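Leucyl aminopeptidase (Trypanosoma brucei brucei, PDB 5NTD) probably removes N-terminal amino acids such as leucine from peptides, as a metal-dependent M17 aminopeptidase, seen here with two manganese ions and the inhibitor bestatin. Local coordinates at residues 290-296 / 340-346; 296-300 / 350-354; 221-226 / 265-270; 374-378 / 475-479. All coordinates share one frame; numbering follows the deposited sequence.

Overall arrangement
The four contacts all belong to the catalytic region. Along the chain, contact 3 closes first; contacts 1 and 2 then alternate their segments, share Gly296 and have centres about 12 Å apart; contact 4 comes last. Strand 334-344 ties contact 1 to contact 3, since one of its neighbours in the mixed sheet is strand 268-274, and those centres are about 10 Å apart. Contact 4 stands about 14 Å from contact 1, centre to centre, and Val377 packs on Cys340. One principle runs through the group: the sheet of contacts 1 and 3 carries Asp294, one of the metal ligands, while the loops and helices of contacts 2 and 4 pack around the site.

Contact 1. Residues 290-296 / 340-346; sequences GIVYDCG and CLAENAI. With MN (manganese (II) ion), chain B; MN (manganese (II) ion), chain C; BES (2-(3-amino-2-hydroxy-4-phenyl-butyrylamino)-4-methyl-pentanoic acid), chain D.
Asp294 and Asn344 run side by side from the same face of two parallel strands, and together they illustrate how a second-shell amide can set a metal ligand. The carboxylate leaves the strand with CG anti to the backbone N (chi1 -168°) and divides its work between two oxygens. OD2 bridges both manganese ions, at 2.0 Å from each. OD1 instead receives Asn344 ND2 on its syn side at 3.0 Å, 28° out of the carboxylate plane, in a nearly straight bond, with the carboxylate and amide planes turned 39° apart. Asn344 ND2 also reaches Thr370 O, which probably helps, with the metal bonds, to hold the carboxylate's rotation. On that face too, Ile291 CD1 rests 3.9 Å from Ala342 CB.

The other face carries Tyr293 and Glu343, lying alongside with ring and carboxylate almost perpendicular. Glu343 is extended and lays OE2 3.5 Å from Tyr293 CB, yet their polar ends serve a neighbouring subunit, whose Arg352 forms a salt bridge with Glu343 and whose Asn353 O bonds Tyr293 OH. Backbone bonds continue past the corner at Val292, as from Asn344 N to Tyr293 O (2.9 Å). Lys289, Asp312, Asp371 and Glu373 complete the metal shell together with bestatin, making this the two-metal centre characteristic of M17 leucine aminopeptidases.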
loop_
_atom_site.group_PDB
_atom_site.type_symbol
_atom_site.label_atom_id
_atom_site.label_comp_id
_atom_site.label_asym_id
_atom_site.label_seq_id
_atom_site.Cartn_x
_atom_site.Cartn_y
_atom_site.Cartn_z
ATOM N N GLY G 290 -3.170 29.777 7.608
ATOM C CA GLY G 290 -2.479 30.290 6.429
ATOM C C GLY G 290 -1.295 29.458 6.013
ATOM O O GLY G 290 -0.164 29.936 5.921
ATOM N N ILE G 291 -1.546 28.183 5.795
ATOM C CA ILE G 291 -0.464 27.262 5.383
ATOM C C ILE G 291 -0.340 27.403 3.881
ATOM O O ILE G 291 -1.111 26.826 3.114
ATOM C CB ILE G 291 -0.701 25.809 5.824
ATOM C CG1 ILE G 291 -0.759 25.743 7.358
ATOM C CG2 ILE G 291 0.391 24.887 5.302
ATOM C CD1 ILE G 291 0.494 26.205 8.097
ATOM N N VAL G 292 0.637 28.185 3.474
ATOM C CA VAL G 292 0.855 28.518 2.038
ATOM C C VAL G 292 1.113 27.282 1.189
ATOM O O VAL G 292 0.784 27.248 0.012
ATOM C CB VAL G 292 1.986 29.534 1.838
ATOM C CG1 VAL G 292 1.532 30.872 2.386
ATOM C CG2 VAL G 292 3.270 29.094 2.516
ATOM N N TYR G 293 1.755 26.301 1.812
ATOM C CA TYR G 293 1.877 24.959 1.253
ATOM C C TYR G 293 2.097 23.925 2.350
ATOM O O TYR G 293 2.836 24.155 3.290
ATOM C CB TYR G 293 3.003 24.895 0.276
ATOM C CG TYR G 293 3.011 23.669 -0.618
ATOM C CD1 TYR G 293 1.997 23.455 -1.557
ATOM C CD2 TYR G 293 4.021 22.721 -0.516
ATOM C CE1 TYR G 293 2.016 22.361 -2.382
ATOM C CE2 TYR G 293 4.053 21.612 -1.338
ATOM C CZ TYR G 293 3.057 21.431 -2.272
ATOM O OH TYR G 293 3.076 20.334 -3.103
ATOM N N ASP G 294 1.360 22.825 2.240
ATOM C CA ASP G 294 1.344 21.728 3.246
ATOM C C ASP G 294 1.950 20.520 2.526
ATOM O O ASP G 294 1.237 19.724 1.929
ATOM C CB ASP G 294 -0.104 21.407 3.751
ATOM C CG ASP G 294 -0.141 20.480 5.004
ATOM O OD1 ASP G 294 0.977 20.121 5.420
ATOM O OD2 ASP G 294 -1.279 20.184 5.614
ATOM N N CYS G 295 3.264 20.352 2.626
ATOM C CA CYS G 295 3.894 19.101 2.126
ATOM C C CYS G 295 3.711 17.909 3.097
ATOM O O CYS G 295 4.022 16.793 2.759
ATOM C CB CYS G 295 5.375 19.306 1.791
ATOM S SG CYS G 295 6.556 19.096 3.151
ATOM N N GLY G 296 3.251 18.204 4.306
ATOM C CA GLY G 296 3.115 17.224 5.406
ATOM C C GLY G 296 4.206 17.311 6.465
ATOM O O GLY G 296 4.107 16.756 7.534
ATOM N N CYS G 340 -2.324 32.992 10.394
ATOM C CA CYS G 340 -1.310 32.068 10.883
ATOM C C CYS G 340 -0.562 31.558 9.669
ATOM O O CYS G 340 -0.919 30.535 9.072
ATOM C CB CYS G 340 -1.938 30.927 11.667
ATOM S SG CYS G 340 -2.992 31.449 13.030
ATOM N N LEU G 341 0.472 32.287 9.305
ATOM C CA LEU G 341 1.207 32.043 8.051
ATOM C C LEU G 341 2.468 31.211 8.259
ATOM O O LEU G 341 3.354 31.541 9.046
ATOM C CB LEU G 341 1.610 33.332 7.372
ATOM C CG LEU G 341 0.478 34.296 7.075
ATOM C CD1 LEU G 341 1.041 35.595 6.477
ATOM C CD2 LEU G 341 -0.535 33.700 6.123
ATOM N N ALA G 342 2.508 30.109 7.536
ATOM C CA ALA G 342 3.670 29.203 7.563
ATOM C C ALA G 342 3.617 28.307 6.339
ATOM O O ALA G 342 2.557 28.038 5.798
ATOM C CB ALA G 342 3.684 28.346 8.818
ATOM N N GLU G 343 4.778 27.882 5.889
ATOM C CA GLU G 343 4.865 26.731 4.985
ATOM C C GLU G 343 5.283 25.527 5.826
ATOM O O GLU G 343 6.236 25.617 6.597
ATOM C CB GLU G 343 5.846 26.921 3.847
ATOM C CG GLU G 343 5.930 25.664 2.970
ATOM C CD GLU G 343 6.669 25.860 1.670
ATOM O OE1 GLU G 343 7.505 26.795 1.545
ATOM O OE2 GLU G 343 6.508 24.994 0.776
ATOM N N ASN G 344 4.533 24.436 5.671
ATOM C CA ASN G 344 4.865 23.146 6.315
ATOM C C ASN G 344 5.805 22.398 5.399
ATOM O O ASN G 344 5.419 21.727 4.466
ATOM C CB ASN G 344 3.644 22.321 6.606
ATOM C CG ASN G 344 3.914 21.192 7.589
ATOM O OD1 ASN G 344 4.902 21.200 8.316
ATOM N ND2 ASN G 344 3.002 20.218 7.637
ATOM N N ALA G 345 7.075 22.613 5.656
ATOM C CA ALA G 345 8.153 22.211 4.750
ATOM C C ALA G 345 8.891 21.011 5.310
ATOM O O ALA G 345 8.762 20.645 6.470
ATOM C CB ALA G 345 9.135 23.371 4.515
ATOM N N ILE G 346 9.718 20.456 4.460
ATOM C CA ILE G 346 10.528 19.287 4.851
ATOM C C ILE G 346 12.000 19.631 4.632
ATOM O O ILE G 346 12.402 20.154 3.599
ATOM C CB ILE G 346 10.101 17.955 4.132
ATOM C CG1 ILE G 346 10.868 16.780 4.750
ATOM C CG2 ILE G 346 10.317 18.036 2.649
ATOM C CD1 ILE G 346 10.309 15.430 4.400
HETATM MN MN MN B . -2.741 21.442 6.200
HETATM MN MN MN C . -1.202 18.769 7.016
HETATM N N2 BES D . -4.265 20.673 5.115
HETATM C C1 BES D . -4.603 19.285 5.427
HETATM C C6 BES D . -6.119 18.985 5.331
HETATM C C7 BES D . -6.690 18.703 3.969
HETATM C C8 BES D . -7.078 19.740 3.131
HETATM C C12 BES D . -6.896 17.397 3.543
HETATM C C9 BES D . -7.618 19.478 1.875
HETATM C C11 BES D . -7.436 17.130 2.276
HETATM C C10 BES D . -7.791 18.168 1.436
HETATM C C2 BES D . -4.052 19.013 6.843
HETATM O O2 BES D . -2.870 19.800 7.188
HETATM C C3 BES D . -3.656 17.567 6.909
HETATM O O3 BES D . -2.477 17.347 6.544
HETATM N N1 BES D . -4.612 16.761 7.397
HETATM C C4 BES D . -4.498 15.343 7.574
HETATM C C13 BES D . -4.001 14.984 8.970
HETATM C C14 BES D . -3.493 13.551 9.120
HETATM C C15 BES D . -2.559 13.025 8.037
HETATM C C16 BES D . -2.742 13.419 10.421
HETATM C C5 BES D . -5.819 14.677 7.397
HETATM O O1 BES D . -5.838 13.610 6.783
HETATM O O4 BES D . -6.839 15.188 7.869
#

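Contact 2. Residues 296-300 / 350-354; sequences GGLAL and SYRND
Leu298 carries most of this contact, pushing its branched end against the backbone and side chains of 350-354. Its CG lies 3.7 Å from Ser350 CB, and CD1 reaches 3.6 Å from Tyr351 O while also touching Arg352 CG. Setting CG anti to the carbonyl carbon (chi1 -82°) is what brings CG onto Ser350 CB and CD1 onto Tyr351 O. Closer to the backbone, Leu298 CB meets Asn353 ND2 at 3.8 Å. This is the tight part, and it is made of van der Waals contact: no direct hydrogen bond joins the two segments.

A single water supplies the polar link, accepting from Leu298 N at 3.0 Å and donating to Tyr351 O at 2.6 Å, and so satisfying two buried backbone groups that do not meet. The looser side begins at Ala299, whose CB stays 4.0 Å from Asn353 OD1; that oxygen is engaged by Thr370 N. Arg352 lends its CB and CG to Leu298, and its extended chain continues to the guanidinium, which pairs with Asp355 and with Glu343 of a neighbouring subunit. Arg352 is partly exposed.

The loop 296-300 is shaped by a type II' turn from Gly296 to Ala299 and an inverse gamma turn centred on Ala299. It connects strand 293-294 to helix 303-306, whereas 350-354 runs from strand 334-344 toward strand 356-358, with Tyr351 laid against helix 254-260.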
loop_
_atom_site.group_PDB
_atom_site.type_symbol
_atom_site.label_atom_id
_atom_site.label_comp_id
_atom_site.label_asym_id
_atom_site.label_seq_id
_atom_site.Cartn_x
_atom_site.Cartn_y
_atom_site.Cartn_z
ATOM N N GLY G 296 3.251 18.204 4.306
ATOM C CA GLY G 296 3.115 17.224 5.406
ATOM C C GLY G 296 4.206 17.311 6.465
ATOM O O GLY G 296 4.107 16.756 7.534
ATOM N N GLY G 297 5.266 18.029 6.120
ATOM C CA GLY G 297 6.494 18.018 6.899
ATOM C C GLY G 297 7.144 16.620 6.811
ATOM O O GLY G 297 7.049 15.929 5.810
ATOM N N LEU G 298 7.810 16.226 7.875
ATOM C CA LEU G 298 8.478 14.923 7.927
ATOM C C LEU G 298 7.485 13.755 7.650
ATOM O O LEU G 298 7.875 12.733 7.091
ATOM C CB LEU G 298 9.233 14.718 9.268
ATOM C CG LEU G 298 10.609 15.383 9.293
ATOM C CD1 LEU G 298 11.181 15.347 10.696
ATOM C CD2 LEU G 298 11.591 14.709 8.348
ATOM N N ALA G 299 6.246 13.955 8.080
ATOM C CA ALA G 299 5.111 13.104 7.732
ATOM C C ALA G 299 4.655 13.462 6.326
ATOM O O ALA G 299 3.540 13.927 6.090
ATOM C CB ALA G 299 3.967 13.256 8.727
ATOM N N LEU G 300 5.532 13.193 5.392
ATOM C CA LEU G 300 5.376 13.642 4.022
ATOM C C LEU G 300 4.118 13.064 3.340
ATOM O O LEU G 300 3.878 11.862 3.366
ATOM C CB LEU G 300 6.623 13.293 3.211
ATOM C CG LEU G 300 6.744 13.858 1.792
ATOM C CD1 LEU G 300 6.971 15.368 1.851
ATOM C CD2 LEU G 300 7.913 13.179 1.082
ATOM N N SER G 350 13.059 20.670 10.088
ATOM C CA SER G 350 11.684 20.189 10.299
ATOM C C SER G 350 11.400 19.858 11.745
ATOM O O SER G 350 12.171 19.155 12.393
ATOM C CB SER G 350 11.377 18.971 9.449
ATOM O OG SER G 350 11.034 19.329 8.122
ATOM N N TYR G 351 10.288 20.352 12.247
ATOM C CA TYR G 351 9.779 19.827 13.494
ATOM C C TYR G 351 9.436 18.335 13.274
ATOM O O TYR G 351 9.081 17.920 12.181
ATOM C CB TYR G 351 8.623 20.665 14.089
ATOM C CG TYR G 351 7.201 20.456 13.599
ATOM C CD1 TYR G 351 6.870 20.492 12.246
ATOM C CD2 TYR G 351 6.167 20.287 14.517
ATOM C CE1 TYR G 351 5.555 20.316 11.826
ATOM C CE2 TYR G 351 4.860 20.121 14.107
ATOM C CZ TYR G 351 4.563 20.132 12.760
ATOM O OH TYR G 351 3.250 19.955 12.392
ATOM N N ARG G 352 9.588 17.553 14.320
ATOM C CA ARG G 352 9.607 16.104 14.181
ATOM C C ARG G 352 8.404 15.406 14.772
ATOM O O ARG G 352 7.705 15.947 15.622
ATOM C CB ARG G 352 10.829 15.509 14.859
ATOM C CG ARG G 352 12.134 16.104 14.402
ATOM C CD ARG G 352 13.231 15.506 15.250
ATOM N NE ARG G 352 14.519 16.135 14.972
ATOM C CZ ARG G 352 14.962 17.256 15.542
ATOM N NH1 ARG G 352 16.164 17.704 15.230
ATOM N NH2 ARG G 352 14.232 17.898 16.464
ATOM N N ASN G 353 8.178 14.204 14.274
ATOM C CA ASN G 353 7.223 13.279 14.866
ATOM C C ASN G 353 7.846 12.676 16.110
ATOM O O ASN G 353 8.585 11.702 16.029
ATOM C CB ASN G 353 6.843 12.173 13.876
ATOM C CG ASN G 353 6.322 12.725 12.569
ATOM O OD1 ASN G 353 5.272 13.363 12.553
ATOM N ND2 ASN G 353 7.028 12.477 11.482
ATOM N N ASP G 354 7.556 13.298 17.242
ATOM C CA ASP G 354 8.208 13.071 18.601
ATOM C C ASP G 354 8.522 14.378 19.339
ATOM O O ASP G 354 8.677 14.375 20.556
ATOM C CB ASP G 354 9.553 12.307 18.543
ATOM C CG ASP G 354 9.374 10.829 18.607
ATOM O OD1 ASP G 354 8.259 10.353 18.925
ATOM O OD2 ASP G 354 10.351 10.096 18.272
HETATM O O HOH W 1 8.087 18.506 9.843
#

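Contact 3. Residues 221-226 / 265-270; sequences TTATFT and EAPRLV
A capping box opens helix 222-236 where it packs beside the start of strand 268-274, in the catalytic region's mixed sheet, and Thr222 makes the direct bond between them. The short segments run nearly parallel, their axes 9.8 Å apart. In the box, Thr224 N donates to Thr221 OG1 at 2.9 Å and Thr221 N to Thr224 OG1 at 2.8 Å, tying the first turn to its cap. Next to it, Thr222 holds OG1 between the backbone N and the carbonyl carbon (chi1 58°), from where it donates to Ala266 O at 2.7 Å. Arg268 NH1 reaches the same oxygen from the opposite face of the carbonyl plane, so two donors grip one acceptor. The arginine chain bends at its second torsion and lays its guanidinium under Ala223, whose CA sits 3.9 Å above the centre of that plane. A water donates to Glu265 OE2 at 2.6 Å and lies beside Thr221 OG1, extending the link to the cap. Thr226 crosses the arginine at about a right angle: its OG1 donates back to Thr222 O at 2.8 Å and lies 3.1 Å from Arg268 CD.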
loop_
_atom_site.group_PDB
_atom_site.type_symbol
_atom_site.label_atom_id
_atom_site.label_comp_id
_atom_site.label_asym_id
_atom_site.label_seq_id
_atom_site.Cartn_x
_atom_site.Cartn_y
_atom_site.Cartn_z
ATOM N N THR G 221 3.630 33.279 -0.940
ATOM C CA THR G 221 4.477 32.789 0.151
ATOM C C THR G 221 4.067 33.428 1.465
ATOM O O THR G 221 3.193 34.292 1.498
ATOM C CB THR G 221 5.935 33.130 -0.107
ATOM O OG1 THR G 221 6.127 34.534 0.061
ATOM C CG2 THR G 221 6.345 32.746 -1.494
ATOM N N THR G 222 4.683 33.002 2.556
ATOM C CA THR G 222 4.398 33.612 3.837
ATOM C C THR G 222 4.727 35.115 3.779
ATOM O O THR G 222 4.005 35.941 4.319
ATOM C CB THR G 222 5.185 33.014 5.002
ATOM O OG1 THR G 222 6.584 33.123 4.754
ATOM C CG2 THR G 222 4.808 31.552 5.225
ATOM N N ALA G 223 5.779 35.456 3.037
ATOM C CA ALA G 223 6.234 36.844 2.888
ATOM C C ALA G 223 5.323 37.643 1.976
ATOM O O ALA G 223 4.957 38.801 2.323
ATOM C CB ALA G 223 7.654 36.922 2.368
ATOM N N THR G 224 4.945 37.086 0.823
ATOM C CA THR G 224 4.093 37.874 -0.089
ATOM C C THR G 224 2.675 38.064 0.466
ATOM O O THR G 224 2.050 39.108 0.264
ATOM C CB THR G 224 4.040 37.368 -1.513
ATOM O OG1 THR G 224 3.528 36.042 -1.535
ATOM C CG2 THR G 224 5.402 37.424 -2.116
ATOM N N PHE G 225 2.177 37.065 1.176
ATOM C CA PHE G 225 0.845 37.178 1.807
ATOM C C PHE G 225 0.908 38.332 2.833
ATOM O O PHE G 225 0.027 39.181 2.902
ATOM C CB PHE G 225 0.451 35.885 2.483
ATOM C CG PHE G 225 -1.040 35.694 2.688
ATOM C CD1 PHE G 225 -1.934 36.743 2.754
ATOM C CD2 PHE G 225 -1.529 34.399 2.877
ATOM C CE1 PHE G 225 -3.280 36.517 2.969
ATOM C CE2 PHE G 225 -2.892 34.163 3.092
ATOM C CZ PHE G 225 -3.764 35.225 3.153
ATOM N N THR G 226 1.980 38.349 3.597
ATOM C CA THR G 226 2.175 39.407 4.580
ATOM C C THR G 226 2.233 40.798 3.900
ATOM O O THR G 226 1.620 41.753 4.374
ATOM C CB THR G 226 3.449 39.170 5.398
ATOM O OG1 THR G 226 3.290 37.945 6.126
ATOM C CG2 THR G 226 3.694 40.323 6.401
ATOM N N GLU G 265 10.937 30.530 3.426
ATOM C CA GLU G 265 10.353 31.803 3.942
ATOM C C GLU G 265 9.847 31.602 5.373
ATOM O O GLU G 265 9.213 30.583 5.714
ATOM C CB GLU G 265 9.226 32.296 3.062
ATOM C CG GLU G 265 9.613 32.497 1.597
ATOM C CD GLU G 265 10.325 33.821 1.341
ATOM O OE1 GLU G 265 10.826 34.348 2.334
ATOM O OE2 GLU G 265 10.407 34.348 0.197
ATOM N N ALA G 266 10.150 32.565 6.222
ATOM C CA ALA G 266 9.845 32.437 7.665
ATOM C C ALA G 266 8.348 32.476 7.952
ATOM O O ALA G 266 7.586 33.098 7.220
ATOM C CB ALA G 266 10.545 33.536 8.435
ATOM N N PRO G 267 7.922 31.840 9.046
ATOM C CA PRO G 267 6.524 31.932 9.406
ATOM C C PRO G 267 6.232 33.298 9.982
ATOM O O PRO G 267 7.136 33.957 10.495
ATOM C CB PRO G 267 6.366 30.881 10.492
ATOM C CG PRO G 267 7.714 30.767 11.088
ATOM C CD PRO G 267 8.675 30.989 9.975
ATOM N N ARG G 268 4.972 33.687 9.905
ATOM C CA ARG G 268 4.507 34.957 10.461
ATOM C C ARG G 268 3.160 34.800 11.097
ATOM O O ARG G 268 2.280 34.174 10.534
ATOM C CB ARG G 268 4.431 36.027 9.355
ATOM C CG ARG G 268 5.798 36.548 8.935
ATOM C CD ARG G 268 5.859 36.685 7.442
ATOM N NE ARG G 268 6.985 37.474 6.960
ATOM C CZ ARG G 268 8.066 36.990 6.365
ATOM N NH1 ARG G 268 8.236 35.700 6.166
ATOM N NH2 ARG G 268 8.966 37.834 5.899
ATOM N N LEU G 269 3.018 35.428 12.240
ATOM C CA LEU G 269 1.718 35.674 12.845
ATOM C C LEU G 269 1.357 37.136 12.557
ATOM O O LEU G 269 1.931 38.066 13.107
ATOM C CB LEU G 269 1.753 35.412 14.325
ATOM C CG LEU G 269 0.412 35.130 14.985
ATOM C CD1 LEU G 269 -0.219 33.835 14.513
ATOM C CD2 LEU G 269 0.608 35.084 16.491
ATOM N N VAL G 270 0.383 37.308 11.683
ATOM C CA VAL G 270 -0.031 38.609 11.201
ATOM C C VAL G 270 -1.419 38.967 11.742
ATOM O O VAL G 270 -2.402 38.303 11.419
ATOM C CB VAL G 270 -0.069 38.654 9.691
ATOM C CG1 VAL G 270 -0.498 40.023 9.191
ATOM C CG2 VAL G 270 1.284 38.313 9.116
HETATM O O HOH W 2 8.297 35.334 -0.961
#

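Contact 4. Residues 374-378 / 475-479; sequences GRIVL and AGYFI. With BCT (bicarbonate ion), chain E.
Two helices pack at an anion pocket here: Arg375, near the start of helix 374-387, reaches across Phe478 and Ala475 of helix 471-480 while holding a bicarbonate. The short segments run in broadly the same direction, at 25°, with their axes 9.1 Å apart.

Polar bonds gather around the anion. Gly374 N donates to bicarbonate O1 at 2.8 Å, and Arg375 N donates to O2, so the helix begins with two N-H groups turned to the ligand; the helix end would probably add to the attraction. Arg375 NE gives O2 an almost straight bond of 2.6 Å, while NH2 reaches O3 at 3.2 Å, so that the guanidinium meets the ion at its edge and near its plane. In leucine aminopeptidases of this family a bicarbonate at such a site is thought to assist catalysis; the ion here probably came from the crystallisation liquor.

Contacts over flat groups help to hold the arginine chain. CG lies between the backbone N and the carbonyl carbon (chi1 71°), and a bend at the third torsion turns the guanidinium back to the anion. CG then makes a CH-pi contact over the Phe478 face, 3.8 Å from its centroid, while Ala475 CB lies over one face of the guanidinium, offset toward the rim and 3.7 Å from NH2.

Apolar packing closes the interface. Ile376 CG1 approaches Phe478 CZ, and further along Leu378 CD1 meets Ile479 CD1 at 3.7 Å.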
loop_
_atom_site.group_PDB
_atom_site.type_symbol
_atom_site.label_atom_id
_atom_site.label_comp_id
_atom_site.label_asym_id
_atom_site.label_seq_id
_atom_site.Cartn_x
_atom_site.Cartn_y
_atom_site.Cartn_z
ATOM N N GLY G 374 -2.033 22.233 11.151
ATOM C CA GLY G 374 -2.989 23.319 11.121
ATOM C C GLY G 374 -3.500 23.625 12.494
ATOM O O GLY G 374 -3.563 24.773 12.913
ATOM N N ARG G 375 -3.854 22.584 13.213
ATOM C CA ARG G 375 -4.411 22.758 14.528
ATOM C C ARG G 375 -3.400 23.386 15.474
ATOM O O ARG G 375 -3.752 24.108 16.406
ATOM C CB ARG G 375 -4.945 21.428 15.068
ATOM C CG ARG G 375 -3.867 20.442 15.441
ATOM C CD ARG G 375 -4.462 19.057 15.616
ATOM N NE ARG G 375 -4.921 18.516 14.331
ATOM C CZ ARG G 375 -5.646 17.416 14.205
ATOM N NH1 ARG G 375 -6.013 16.732 15.283
ATOM N NH2 ARG G 375 -6.036 17.027 13.031
ATOM N N ILE G 376 -2.129 23.084 15.236
ATOM C CA ILE G 376 -1.032 23.634 16.076
ATOM C C ILE G 376 -0.898 25.144 15.859
ATOM O O ILE G 376 -0.830 25.949 16.760
ATOM C CB ILE G 376 0.303 22.943 15.757
ATOM C CG1 ILE G 376 0.250 21.486 16.263
ATOM C CG2 ILE G 376 1.457 23.694 16.387
ATOM C CD1 ILE G 376 1.427 20.646 15.864
ATOM N N VAL G 377 -0.850 25.485 14.618
ATOM C CA VAL G 377 -0.709 26.859 14.173
ATOM C C VAL G 377 -1.920 27.700 14.674
ATOM O O VAL G 377 -1.800 28.788 15.200
ATOM C CB VAL G 377 -0.521 26.764 12.640
ATOM C CG1 VAL G 377 -1.430 27.630 11.854
ATOM C CG2 VAL G 377 0.944 26.904 12.288
ATOM N N LEU G 378 -3.092 27.118 14.556
ATOM C CA LEU G 378 -4.318 27.747 15.015
ATOM C C LEU G 378 -4.370 27.873 16.522
ATOM O O LEU G 378 -4.992 28.787 17.069
ATOM C CB LEU G 378 -5.542 26.975 14.511
ATOM C CG LEU G 378 -5.781 27.057 13.006
ATOM C CD1 LEU G 378 -6.772 26.004 12.566
ATOM C CD2 LEU G 378 -6.281 28.443 12.613
ATOM N N ALA G 475 -10.231 17.682 15.882
ATOM C CA ALA G 475 -9.301 18.751 15.445
ATOM C C ALA G 475 -9.735 20.111 16.015
ATOM O O ALA G 475 -8.928 20.914 16.460
ATOM C CB ALA G 475 -9.197 18.816 13.945
ATOM N N GLY G 476 -11.038 20.333 16.015
ATOM C CA GLY G 476 -11.613 21.543 16.613
ATOM C C GLY G 476 -11.335 21.587 18.096
ATOM O O GLY G 476 -10.873 22.590 18.636
ATOM N N TYR G 477 -11.564 20.465 18.747
ATOM C CA TYR G 477 -11.332 20.369 20.199
ATOM C C TYR G 477 -9.914 20.801 20.534
ATOM O O TYR G 477 -9.674 21.539 21.473
ATOM C CB TYR G 477 -11.604 18.960 20.742
ATOM C CG TYR G 477 -11.066 18.807 22.143
ATOM C CD1 TYR G 477 -11.764 19.309 23.238
ATOM C CD2 TYR G 477 -9.811 18.243 22.374
ATOM C CE1 TYR G 477 -11.259 19.222 24.523
ATOM C CE2 TYR G 477 -9.297 18.152 23.658
ATOM C CZ TYR G 477 -10.025 18.644 24.720
ATOM O OH TYR G 477 -9.504 18.584 25.985
ATOM N N PHE G 478 -8.954 20.289 19.770
ATOM C CA PHE G 478 -7.536 20.589 20.002
ATOM C C PHE G 478 -7.334 22.107 20.099
ATOM O O PHE G 478 -6.667 22.625 20.990
ATOM C CB PHE G 478 -6.637 20.031 18.899
ATOM C CG PHE G 478 -5.196 20.393 19.069
ATOM C CD1 PHE G 478 -4.716 21.620 18.644
ATOM C CD2 PHE G 478 -4.312 19.516 19.686
ATOM C CE1 PHE G 478 -3.382 21.964 18.820
ATOM C CE2 PHE G 478 -2.974 19.856 19.870
ATOM C CZ PHE G 478 -2.506 21.070 19.434
ATOM N N ILE G 479 -7.898 22.782 19.128
ATOM C CA ILE G 479 -7.777 24.250 19.018
ATOM C C ILE G 479 -8.337 24.925 20.287
ATOM O O ILE G 479 -7.717 25.814 20.826
ATOM C CB ILE G 479 -8.511 24.781 17.788
ATOM C CG1 ILE G 479 -7.860 24.246 16.518
ATOM C CG2 ILE G 479 -8.480 26.300 17.789
ATOM C CD1 ILE G 479 -8.735 24.379 15.281
HETATM C C BCT E . -4.350 19.516 10.863
HETATM O O1 BCT E . -3.644 20.290 10.008
HETATM O O2 BCT E . -4.432 19.737 12.073
HETATM O O3 BCT E . -4.924 18.485 10.436
#